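Local coordinates for 402AA LONG hypothetical molybdopterin biosynthesis MOEA protein (Pyrococcus horikoshii, PDB 1UZ5) that probably catalyses the insertion of molybdate into adenylyl-molybdopterin, releasing AMP and yielding Mo-molybdopterin during molybdenum cofactor biosynthesis, at residues E40-P45 and V170-V175; F51-V56 and G138-G143. One frame throughout, in Å; residues are numbered along the deposited sequence.

Contact 1. Residues E40-P45 and V170-V175; sequences EDIYSP and VGINKV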
ATOM      1  N   GLU A  40       6.713  10.403   0.323  1.00 30.68           N
ATOM      2  CA  GLU A  40       7.292  10.987  -0.887  1.00 31.69           C
ATOM      3  C   GLU A  40       8.192   9.999  -1.605  1.00 26.39           C
ATOM      4  O   GLU A  40       8.616   8.991  -1.028  1.00 24.93           O
ATOM      5  CB  GLU A  40       8.090  12.253  -0.561  1.00 35.69           C
ATOM      6  CG  GLU A  40       9.204  12.061   0.441  1.00 44.55           C
ATOM      7  CD  GLU A  40      10.007  13.334   0.669  1.00 53.59           C
ATOM      8  OE1 GLU A  40       9.395  14.414   0.818  1.00 55.75           O
ATOM      9  OE2 GLU A  40      11.252  13.252   0.711  1.00 65.68           O
ATOM     10  N   ASP A  41       8.471  10.283  -2.873  1.00 25.33           N
ATOM     11  CA  ASP A  41       9.332   9.416  -3.663  1.00 28.02           C
ATOM     12  C   ASP A  41      10.680   9.323  -2.961  1.00 27.36           C
ATOM     13  O   ASP A  41      11.086  10.254  -2.257  1.00 24.55           O
ATOM     14  CB  ASP A  41       9.543   9.986  -5.072  1.00 29.71           C
ATOM     15  CG  ASP A  41       8.244  10.167  -5.840  1.00 40.95           C
ATOM     16  OD1 ASP A  41       7.404   9.240  -5.846  1.00 33.02           O
ATOM     17  OD2 ASP A  41       8.070  11.241  -6.453  1.00 51.95           O
ATOM     18  N   ILE A  42      11.352   8.190  -3.133  1.00 22.82           N
ATOM     19  CA  ILE A  42      12.675   7.984  -2.551  1.00 22.33           C
ATOM     20  C   ILE A  42      13.573   7.489  -3.680  1.00 26.82           C
ATOM     21  O   ILE A  42      13.256   6.503  -4.346  1.00 24.77           O
ATOM     22  CB  ILE A  42      12.663   6.923  -1.439  1.00 26.32           C
ATOM     23  CG1 ILE A  42      11.665   7.323  -0.352  1.00 29.03           C
ATOM     24  CG2 ILE A  42      14.063   6.783  -0.846  1.00 23.99           C
ATOM     25  CD1 ILE A  42      11.507   6.291   0.742  1.00 23.83           C
ATOM     26  N   TYR A  43      14.689   8.178  -3.885  1.00 23.57           N
ATOM     27  CA  TYR A  43      15.628   7.825  -4.946  1.00 23.58           C
ATOM     28  C   TYR A  43      16.908   7.267  -4.324  1.00 19.54           C
ATOM     29  O   TYR A  43      17.317   7.694  -3.246  1.00 22.28           O
ATOM     30  CB  TYR A  43      15.922   9.071  -5.781  1.00 23.00           C
ATOM     31  CG  TYR A  43      14.689   9.652  -6.450  1.00 19.26           C
ATOM     32  CD1 TYR A  43      14.271   9.197  -7.702  1.00 16.12           C
ATOM     33  CD2 TYR A  43      13.934  10.643  -5.823  1.00 20.68           C
ATOM     34  CE1 TYR A  43      13.130   9.716  -8.314  1.00 29.76           C
ATOM     35  CE2 TYR A  43      12.785  11.166  -6.428  1.00 27.05           C
ATOM     36  CZ  TYR A  43      12.393  10.698  -7.668  1.00 29.35           C
ATOM     37  OH  TYR A  43      11.262  11.204  -8.267  1.00 29.99           O
ATOM     38  N   SER A  44      17.543   6.313  -4.991  1.00 24.35           N
ATOM     39  CA  SER A  44      18.755   5.729  -4.425  1.00 25.49           C
ATOM     40  C   SER A  44      19.824   6.779  -4.183  1.00 24.46           C
ATOM     41  O   SER A  44      20.171   7.536  -5.086  1.00 28.07           O
ATOM     42  CB  SER A  44      19.327   4.649  -5.336  1.00 23.73           C
ATOM     43  OG  SER A  44      20.436   4.031  -4.700  1.00 22.24           O
ATOM     44  N   PRO A  45      20.355   6.840  -2.952  1.00 23.16           N
ATOM     45  CA  PRO A  45      21.397   7.795  -2.578  1.00 26.72           C
ATOM     46  C   PRO A  45      22.793   7.292  -2.958  1.00 25.49           C
ATOM     47  O   PRO A  45      23.772   8.017  -2.826  1.00 24.62           O
ATOM     48  CB  PRO A  45      21.227   7.900  -1.069  1.00 26.17           C
ATOM     49  CG  PRO A  45      20.887   6.490  -0.706  1.00 22.78           C
ATOM     50  CD  PRO A  45      19.886   6.095  -1.768  1.00 20.93           C
ATOM     51  N   VAL A 170      20.447   0.377   0.499  1.00 23.44           N
ATOM     52  CA  VAL A 170      21.119   1.579   0.035  1.00 19.96           C
ATOM     53  C   VAL A 170      21.550   2.502   1.177  1.00 26.43           C
ATOM     54  O   VAL A 170      21.870   3.665   0.951  1.00 23.16           O
ATOM     55  CB  VAL A 170      20.256   2.353  -0.982  1.00 20.80           C
ATOM     56  CG1 VAL A 170      20.020   1.484  -2.208  1.00 19.75           C
ATOM     57  CG2 VAL A 170      18.928   2.768  -0.354  1.00 23.20           C
ATOM     58  N   GLY A 171      21.561   1.974   2.400  1.00 20.66           N
ATOM     59  CA  GLY A 171      21.998   2.762   3.546  1.00 29.01           C
ATOM     60  C   GLY A 171      20.986   3.671   4.223  1.00 32.92           C
ATOM     61  O   GLY A 171      21.331   4.415   5.141  1.00 24.54           O
ATOM     62  N   ILE A 172      19.737   3.617   3.780  1.00 27.78           N
ATOM     63  CA  ILE A 172      18.688   4.449   4.366  1.00 22.96           C
ATOM     64  C   ILE A 172      18.211   3.832   5.685  1.00 26.23           C
ATOM     65  O   ILE A 172      17.790   2.674   5.721  1.00 26.46           O
ATOM     66  CB  ILE A 172      17.500   4.583   3.373  1.00 24.84           C
ATOM     67  CG1 ILE A 172      17.928   5.454   2.187  1.00 17.31           C
ATOM     68  CG2 ILE A 172      16.278   5.197   4.066  1.00 20.99           C
ATOM     69  CD1 ILE A 172      16.956   5.458   1.039  1.00 23.25           C
ATOM     70  N   ASN A 173      18.285   4.592   6.773  1.00 28.46           N
ATOM     71  CA  ASN A 173      17.836   4.065   8.058  1.00 29.96           C
ATOM     72  C   ASN A 173      16.679   4.880   8.664  1.00 27.60           C
ATOM     73  O   ASN A 173      16.226   4.602   9.773  1.00 33.45           O
ATOM     74  CB  ASN A 173      19.012   3.982   9.035  1.00 31.47           C
ATOM     75  CG  ASN A 173      19.439   5.333   9.545  1.00 36.52           C
ATOM     76  OD1 ASN A 173      19.432   6.317   8.810  1.00 53.98           O
ATOM     77  ND2 ASN A 173      19.832   5.385  10.812  1.00 46.50           N
ATOM     78  N   LYS A 174      16.218   5.887   7.926  1.00 32.02           N
ATOM     79  CA  LYS A 174      15.094   6.729   8.344  1.00 32.57           C
ATOM     80  C   LYS A 174      14.249   7.013   7.117  1.00 34.26           C
ATOM     81  O   LYS A 174      14.776   7.377   6.067  1.00 24.86           O
ATOM     82  CB  LYS A 174      15.570   8.054   8.936  1.00 35.57           C
ATOM     83  CG  LYS A 174      16.256   7.931  10.282  1.00 46.23           C
ATOM     84  CD  LYS A 174      16.411   9.296  10.938  1.00 58.65           C
ATOM     85  CE  LYS A 174      17.159  10.270  10.038  1.00 70.16           C
ATOM     86  NZ  LYS A 174      17.249  11.629  10.641  1.00 81.28           N
ATOM     87  N   VAL A 175      12.935   6.857   7.246  1.00 27.80           N
ATOM     88  CA  VAL A 175      12.048   7.090   6.117  1.00 20.57           C
ATOM     89  C   VAL A 175      10.854   7.982   6.472  1.00 30.55           C
ATOM     90  O   VAL A 175      10.282   7.881   7.558  1.00 29.88           O
ATOM     91  CB  VAL A 175      11.560   5.737   5.539  1.00 26.38           C
ATOM     92  CG1 VAL A 175      10.848   4.933   6.613  1.00 34.43           C
ATOM     93  CG2 VAL A 175      10.654   5.975   4.341  1.00 31.98           C
TER
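Ile42 and Val175, whose CA atoms lie 8.7 Å apart, stand at the wider end of a contact in which the backbones share no hydrogen bond; toward Ser44 and Val170 the gap narrows to 6.5 Å between CA atoms, and it is filled mainly by apolar side chains. Ile42 works with both its branches. Its CG2, anti to the backbone N, meets Ile172 CD1 at 3.7 Å, while its longer branch carries CD1 to within 3.7 Å of Val175 CG2, the two side chains crossing at about a right angle. A beta-branched residue with a second arm suits this place, since one residue reaches two partners spaced along the opposing segment. Ile172 points inward in turn, and the tip of its chain also approaches Pro45 CD, more loosely, at 4.1 Å. Pro45 CD packs closer to Val170 CG2, 3.7 Å away, and the neighbouring ring carbon CG lies 3.4 Å from the carbonyl O of Val170, so that the puckered, rigid ring rests on the start of 170-175. Ser44 OG comes within 3.6 Å of Val170 CG1 without bonding to it; this buried hydroxyl is instead hydrogen-bonded to Ile46 O. Gly171, with phi 84°, is the C-prime residue of a Schellman motif, at a backbone conformation where a CB would collide with the preceding carbonyl O. The turn it makes ends helix 161-169 and sends the chain toward strand 174-178, placing Val170 and Ile172 against the same neighbour. Leu167 of that helix is touched by both Ile42 and Ile172, and strand 42-43 also pairs antiparallel with strand 151-153, whose Leu152 receives Val170 and Ser44.

Contact 2. Residues F51-V56 and G138-G143; sequences FDRATV and GVMKKG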
ATOM      1  N   PHE A  51      30.961   0.006  -5.769  1.00 24.65           N
ATOM      2  CA  PHE A  51      32.320  -0.087  -6.300  1.00 26.77           C
ATOM      3  C   PHE A  51      32.351  -1.236  -7.299  1.00 29.24           C
ATOM      4  O   PHE A  51      31.452  -2.079  -7.301  1.00 25.17           O
ATOM      5  CB  PHE A  51      33.327  -0.374  -5.179  1.00 24.18           C
ATOM      6  CG  PHE A  51      32.984  -1.588  -4.347  1.00 27.50           C
ATOM      7  CD1 PHE A  51      32.212  -1.463  -3.190  1.00 22.52           C
ATOM      8  CD2 PHE A  51      33.402  -2.859  -4.738  1.00 21.15           C
ATOM      9  CE1 PHE A  51      31.858  -2.588  -2.436  1.00 22.00           C
ATOM     10  CE2 PHE A  51      33.056  -3.992  -3.994  1.00 25.02           C
ATOM     11  CZ  PHE A  51      32.277  -3.855  -2.836  1.00 21.91           C
ATOM     12  N   ASP A  52      33.373  -1.272  -8.151  1.00 25.12           N
ATOM     13  CA  ASP A  52      33.491  -2.360  -9.124  1.00 22.44           C
ATOM     14  C   ASP A  52      33.824  -3.611  -8.329  1.00 19.96           C
ATOM     15  O   ASP A  52      34.788  -3.624  -7.570  1.00 19.43           O
ATOM     16  CB  ASP A  52      34.627  -2.082 -10.121  1.00 27.39           C
ATOM     17  CG  ASP A  52      34.368  -0.862 -10.979  1.00 29.67           C
ATOM     18  OD1 ASP A  52      35.340  -0.322 -11.547  1.00 31.20           O
ATOM     19  OD2 ASP A  52      33.196  -0.442 -11.094  1.00 29.60           O
ATOM     20  N   ARG A  53      33.032  -4.665  -8.480  1.00 20.30           N
ATOM     21  CA  ARG A  53      33.321  -5.875  -7.737  1.00 19.00           C
ATOM     22  C   ARG A  53      33.504  -7.097  -8.619  1.00 21.49           C
ATOM     23  O   ARG A  53      32.894  -7.214  -9.683  1.00 25.84           O
ATOM     24  CB  ARG A  53      32.233  -6.117  -6.670  1.00 28.32           C
ATOM     25  CG  ARG A  53      30.846  -6.416  -7.175  1.00 34.39           C
ATOM     26  CD  ARG A  53      29.795  -6.311  -6.045  1.00 48.17           C
ATOM     27  NE  ARG A  53      30.198  -6.955  -4.791  1.00 39.50           N
ATOM     28  CZ  ARG A  53      29.382  -7.181  -3.759  1.00 51.42           C
ATOM     29  NH1 ARG A  53      28.104  -6.823  -3.817  1.00 44.30           N
ATOM     30  NH2 ARG A  53      29.840  -7.763  -2.659  1.00 39.05           N
ATOM     31  N   ALA A  54      34.386  -7.991  -8.186  1.00 23.94           N
ATOM     32  CA  ALA A  54      34.649  -9.214  -8.926  1.00 20.37           C
ATOM     33  C   ALA A  54      33.398 -10.080  -8.853  1.00 32.63           C
ATOM     34  O   ALA A  54      32.707 -10.092  -7.833  1.00 26.75           O
ATOM     35  CB  ALA A  54      35.820  -9.956  -8.312  1.00 17.97           C
ATOM     36  N   THR A  55      33.108 -10.796  -9.933  1.00 20.60           N
ATOM     37  CA  THR A  55      31.941 -11.668  -9.972  1.00 27.11           C
ATOM     38  C   THR A  55      32.363 -13.127  -9.870  1.00 26.45           C
ATOM     39  O   THR A  55      31.527 -14.024  -9.846  1.00 28.59           O
ATOM     40  CB  THR A  55      31.137 -11.466 -11.267  1.00 37.44           C
ATOM     41  OG1 THR A  55      31.966 -11.753 -12.399  1.00 30.99           O
ATOM     42  CG2 THR A  55      30.641 -10.030 -11.360  1.00 28.85           C
ATOM     43  N   VAL A  56      33.671 -13.358  -9.812  1.00 27.12           N
ATOM     44  CA  VAL A  56      34.216 -14.706  -9.700  1.00 28.33           C
ATOM     45  C   VAL A  56      35.539 -14.646  -8.942  1.00 28.19           C
ATOM     46  O   VAL A  56      36.124 -13.570  -8.809  1.00 25.16           O
ATOM     47  CB  VAL A  56      34.506 -15.323 -11.093  1.00 30.17           C
ATOM     48  CG1 VAL A  56      33.243 -15.348 -11.938  1.00 41.96           C
ATOM     49  CG2 VAL A  56      35.593 -14.527 -11.795  1.00 36.76           C
ATOM     50  N   GLY A 138      34.369 -10.585 -15.830  1.00 28.55           N
ATOM     51  CA  GLY A 138      34.421 -10.951 -14.421  1.00 23.49           C
ATOM     52  C   GLY A 138      34.198  -9.798 -13.455  1.00 25.43           C
ATOM     53  O   GLY A 138      34.604  -9.861 -12.290  1.00 25.63           O
ATOM     54  N   VAL A 139      33.527  -8.754 -13.925  1.00 26.14           N
ATOM     55  CA  VAL A 139      33.279  -7.580 -13.104  1.00 24.78           C
ATOM     56  C   VAL A 139      31.850  -7.047 -13.165  1.00 33.09           C
ATOM     57  O   VAL A 139      31.231  -6.998 -14.227  1.00 32.43           O
ATOM     58  CB  VAL A 139      34.211  -6.419 -13.519  1.00 25.54           C
ATOM     59  CG1 VAL A 139      33.972  -5.210 -12.628  1.00 24.02           C
ATOM     60  CG2 VAL A 139      35.660  -6.861 -13.453  1.00 20.41           C
ATOM     61  N   MET A 140      31.340  -6.652 -12.004  1.00 27.02           N
ATOM     62  CA  MET A 140      30.018  -6.047 -11.875  1.00 26.90           C
ATOM     63  C   MET A 140      30.406  -4.608 -11.582  1.00 25.90           C
ATOM     64  O   MET A 140      30.830  -4.290 -10.471  1.00 23.15           O
ATOM     65  CB  MET A 140      29.267  -6.652 -10.688  1.00 22.94           C
ATOM     66  CG  MET A 140      28.043  -5.872 -10.228  1.00 46.85           C
ATOM     67  SD  MET A 140      26.668  -5.911 -11.386  1.00 64.15           S
ATOM     68  CE  MET A 140      26.090  -7.594 -11.169  1.00 47.32           C
ATOM     69  N   LYS A 141      30.291  -3.742 -12.582  1.00 18.58           N
ATOM     70  CA  LYS A 141      30.685  -2.355 -12.409  1.00 26.56           C
ATOM     71  C   LYS A 141      29.782  -1.571 -11.470  1.00 27.41           C
ATOM     72  O   LYS A 141      28.597  -1.872 -11.327  1.00 23.38           O
ATOM     73  CB  LYS A 141      30.769  -1.668 -13.775  1.00 28.19           C
ATOM     74  CG  LYS A 141      31.695  -2.408 -14.744  1.00 36.73           C
ATOM     75  CD  LYS A 141      31.901  -1.651 -16.044  1.00 36.00           C
ATOM     76  CE  LYS A 141      32.712  -0.383 -15.831  0.50 19.37           C
ATOM     77  NZ  LYS A 141      32.871   0.383 -17.101  0.50 24.83           N
ATOM     78  N   LYS A 142      30.373  -0.570 -10.828  1.00 18.70           N
ATOM     79  CA  LYS A 142      29.681   0.298  -9.888  1.00 25.69           C
ATOM     80  C   LYS A 142      28.387   0.863 -10.477  1.00 33.83           C
ATOM     81  O   LYS A 142      28.400   1.462 -11.552  1.00 31.30           O
ATOM     82  CB  LYS A 142      30.611   1.448  -9.497  1.00 25.18           C
ATOM     83  CG  LYS A 142      29.997   2.490  -8.576  1.00 36.20           C
ATOM     84  CD  LYS A 142      30.990   3.608  -8.292  1.00 38.60           C
ATOM     85  CE  LYS A 142      30.405   4.641  -7.344  1.00 53.95           C
ATOM     86  NZ  LYS A 142      31.335   5.779  -7.108  1.00 54.81           N
ATOM     87  N   GLY A 143      27.272   0.658  -9.781  1.00 26.07           N
ATOM     88  CA  GLY A 143      26.002   1.188 -10.249  1.00 20.70           C
ATOM     89  C   GLY A 143      25.237   0.412 -11.305  1.00 26.15           C
ATOM     90  O   GLY A 143      24.174   0.855 -11.739  1.00 28.86           O
TER
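Arg53 and Met140 form an antiparallel hydrogen-bonded pair and Ala54 and Val139 the non-hydrogen-bonded pair beside it, the two segments running 163° apart. Met140 N gives a nearly straight bond of 2.8 Å to Arg53 O, and Arg53 N returns one to Met140 O. Beyond the paired residues, Thr55 N reaches Gly138 O at 2.9 Å from well above the carbonyl plane; Gly138 itself has a positive phi (62°), a conformation that glycine takes up readily. At the other end a side chain continues the ladder: Asp52 OD2 accepts Lys142 N at 2.8 Å, met nearly along its C-O axis. Here chi1 (-64°) sets CG beside the backbone N, anti to the carbonyl carbon, and OD2 also lies 3.4 Å from Lys141 CA. An alanine at Asp52 would probably leave Lys142 N without this acceptor and the chain around Lys141 less firmly held. The two segments make a two-stranded antiparallel ribbon in the MoeA N-terminal region, at the border of the six-stranded sheet: Ala54 and Val139 pack on Val114 of edge strand 113-116, where a small and a branched apolar residue fit. On the face of Arg53 and Met140 the two side chains lie side by side and point the same way, Arg53 CG 3.9 Å from Met140 CB; the arginine then bends at chi3, and its NE bonds to Gly104 O. Thr55 CG2 packs on the backbone and CB of Met140, 3.5 Å from Met140 N and 3.7 Å from Met140 CB. Lys142 lays its aliphatic base against the backbone of Phe51, CG 3.9 Å from Phe51 N, before extending away from the ribbon.

In the fold
From the N terminus the chain passes helix 9-18 and strand 25-29, then reaches 40-45, the first half of contact 1, and soon afterwards 51-56, the first half of contact 2. It builds the six-stranded mixed sheet of strands 58-61 to 126-129 and returns through 138-143, which closes the shorter loop. Strand 151-153 and helix 161-169 follow before 170-175 closes the longer one, so contact 2 nests within contact 1. Their centres lie 23 Å apart. Contact 2 joins the outgoing and returning chains beside the six-stranded sheet, whereas contact 1 ties them near helix 161-169, where strand 174-178 leads on to the probable molybdopterin-binding domain.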